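Long-range contact in trans-4-hydroxy-L-proline dehydratase (Clostridioides difficile 70-100-2010, PDB 6VXC), which uses a glycyl radical to dehydrate trans-4-hydroxy-L-proline to (S)-1-pyrroline-5-carboxylate in the anaerobic breakdown of hydroxyproline: residues T356-A361 with K391-S396. Sequence-based numbering, arbitrary orientation.
Sequences TYTDFA and KLIQPS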
loop_
_atom_site.group_PDB
_atom_site.type_symbol
_atom_site.label_atom_id
_atom_site.label_comp_id
_atom_site.label_asym_id
_atom_site.label_seq_id
_atom_site.Cartn_x
_atom_site.Cartn_y
_atom_site.Cartn_z
ATOM N N THR A 356 -5.384 9.649 2.269
ATOM C CA THR A 356 -6.086 8.838 3.256
ATOM C C THR A 356 -5.310 8.857 4.562
ATOM O O THR A 356 -4.093 9.052 4.568
ATOM C CB THR A 356 -6.244 7.387 2.777
ATOM O OG1 THR A 356 -6.918 6.619 3.783
ATOM C CG2 THR A 356 -4.869 6.753 2.533
ATOM N N TYR A 357 -6.027 8.635 5.668
ATOM C CA TYR A 357 -5.385 8.332 6.947
ATOM C C TYR A 357 -4.906 6.884 7.032
ATOM O O TYR A 357 -4.079 6.571 7.892
ATOM C CB TYR A 357 -6.344 8.583 8.128
ATOM C CG TYR A 357 -6.752 10.016 8.407
ATOM C CD1 TYR A 357 -5.885 10.912 9.029
ATOM C CD2 TYR A 357 -8.021 10.468 8.072
ATOM C CE1 TYR A 357 -6.277 12.238 9.293
ATOM C CE2 TYR A 357 -8.429 11.771 8.325
ATOM C CZ TYR A 357 -7.554 12.659 8.933
ATOM O OH TYR A 357 -7.974 13.949 9.183
ATOM N N THR A 358 -5.446 5.982 6.218
ATOM C CA THR A 358 -5.098 4.570 6.353
ATOM C C THR A 358 -3.676 4.321 5.844
ATOM O O THR A 358 -3.138 5.084 5.037
ATOM C CB THR A 358 -6.113 3.692 5.614
ATOM O OG1 THR A 358 -6.088 3.967 4.206
ATOM C CG2 THR A 358 -7.530 3.967 6.135
ATOM N N ASP A 359 -3.059 3.237 6.341
ATOM C CA ASP A 359 -1.676 2.906 6.008
ATOM C C ASP A 359 -1.555 1.527 5.373
ATOM O O ASP A 359 -0.472 0.940 5.400
ATOM C CB ASP A 359 -0.771 2.991 7.248
ATOM C CG ASP A 359 0.665 3.453 6.920
ATOM O OD1 ASP A 359 0.998 3.681 5.739
ATOM O OD2 ASP A 359 1.455 3.592 7.871
ATOM N N PHE A 360 -2.652 0.979 4.840
ATOM C CA PHE A 360 -2.601 -0.137 3.902
ATOM C C PHE A 360 -1.898 -1.357 4.492
ATOM O O PHE A 360 -1.059 -1.983 3.843
ATOM C CB PHE A 360 -1.926 0.283 2.586
ATOM C CG PHE A 360 -2.641 1.367 1.866
ATOM C CD1 PHE A 360 -2.437 2.690 2.200
ATOM C CD2 PHE A 360 -3.540 1.067 0.860
ATOM C CE1 PHE A 360 -3.101 3.687 1.549
ATOM C CE2 PHE A 360 -4.209 2.068 0.204
ATOM C CZ PHE A 360 -3.992 3.386 0.557
ATOM N N ALA A 361 -2.266 -1.711 5.720
ATOM C CA ALA A 361 -1.764 -2.926 6.358
ATOM C C ALA A 361 -2.673 -4.066 5.917
ATOM O O ALA A 361 -3.777 -4.230 6.432
ATOM C CB ALA A 361 -1.720 -2.794 7.873
ATOM N N LYS A 391 -15.864 -3.667 11.592
ATOM C CA LYS A 391 -16.089 -2.701 10.519
ATOM C C LYS A 391 -15.138 -1.495 10.633
ATOM O O LYS A 391 -15.549 -0.337 10.673
ATOM C CB LYS A 391 -17.555 -2.261 10.496
ATOM C CG LYS A 391 -17.978 -1.582 9.183
ATOM C CD LYS A 391 -19.450 -1.138 9.158
ATOM C CE LYS A 391 -19.764 -0.408 7.853
ATOM N NZ LYS A 391 -21.217 -0.129 7.633
ATOM N N LEU A 392 -13.837 -1.801 10.658
ATOM C CA LEU A 392 -12.775 -0.797 10.712
ATOM C C LEU A 392 -11.993 -0.789 9.404
ATOM O O LEU A 392 -11.714 -1.847 8.831
ATOM C CB LEU A 392 -11.820 -1.068 11.877
ATOM C CG LEU A 392 -12.429 -1.023 13.290
ATOM C CD1 LEU A 392 -11.421 -1.526 14.320
ATOM C CD2 LEU A 392 -12.972 0.374 13.658
ATOM N N ILE A 393 -11.645 0.408 8.922
ATOM C CA ILE A 393 -10.943 0.492 7.638
ATOM C C ILE A 393 -9.461 0.170 7.746
ATOM O O ILE A 393 -8.808 -0.028 6.715
ATOM C CB ILE A 393 -11.138 1.868 6.965
ATOM C CG1 ILE A 393 -10.638 3.011 7.847
ATOM C CG2 ILE A 393 -12.586 2.068 6.555
ATOM C CD1 ILE A 393 -10.807 4.379 7.186
ATOM N N GLN A 394 -8.928 0.086 8.956
ATOM C CA GLN A 394 -7.623 -0.520 9.203
ATOM C C GLN A 394 -7.827 -1.632 10.222
ATOM O O GLN A 394 -8.578 -1.446 11.162
ATOM C CB GLN A 394 -6.622 0.487 9.756
ATOM C CG GLN A 394 -6.294 1.666 8.865
ATOM C CD GLN A 394 -4.910 2.229 9.193
ATOM O OE1 GLN A 394 -3.908 1.760 8.655
ATOM N NE2 GLN A 394 -4.853 3.228 10.063
ATOM N N PRO A 395 -7.188 -2.790 10.031
ATOM C CA PRO A 395 -6.350 -3.164 8.900
ATOM C C PRO A 395 -7.194 -3.393 7.648
ATOM O O PRO A 395 -8.430 -3.366 7.693
ATOM C CB PRO A 395 -5.717 -4.475 9.354
ATOM C CG PRO A 395 -6.785 -5.089 10.230
ATOM C CD PRO A 395 -7.403 -3.923 10.950
ATOM N N SER A 396 -6.510 -3.623 6.539
ATOM C CA SER A 396 -7.147 -3.955 5.274
ATOM C C SER A 396 -7.254 -5.477 5.230
ATOM O O SER A 396 -6.292 -6.173 4.881
ATOM C CB SER A 396 -6.332 -3.365 4.122
ATOM O OG SER A 396 -6.896 -3.633 2.863
HETATM O O HOH W 1 -4.360 -0.741 7.295
#
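Gln394 reaches across to the backbone at Asp359, joining the loops that lead into strands 362-366 and 396-401, adjacent parallel strands of this glycyl radical enzyme, joined through helix 378-390 as a beta-alpha-beta crossover. Its OE1 accepts from Asp359 N at 2.9 Å; the N-H comes from above the amide plane, 66° out of it, instead of along a lone pair. The same OE1 takes a second proton from a water, which in turn accepts from Ala361 N at 2.8 Å, so the side-chain oxygen of Gln394 holds one backbone N-H directly and a second through the water. Closer to the strands, Ser396 N gives a direct bond to Ala361 O (2.8 Å), while Pro395 CB, in the residue after a cis peptide bond, rests 3.5 Å from that same Ala361 O.

The apolar part of the contact lies between Thr358, Ile393 and the aliphatic part of Gln394. Thr358 lays CB and CG2 against Gln394 CG, and its CG2 meets Ile393 CD1 at 3.5 Å, a tight fit between side chains crossing at about a right angle. Ile393 CD1 gets there because CG1 sits between the backbone N and the carbonyl carbon (chi1 59°) and the chain then runs out extended.

In the next shell, Gln341 O receives Gln394 NE2, which fixes the amide flip, and Arg176 makes a salt bridge with Asp359. The CB of Phe360 points away from 391-396, and its side chain touches Cys454, the probable radical cysteine, and meets Tyr786 edge-to-face. Upstream, an ST turn shapes the approach to Thr358: Thr356 OG1, also hydrogen-bonded to Asp788, accepts from Thr358 N at 2.9 Å.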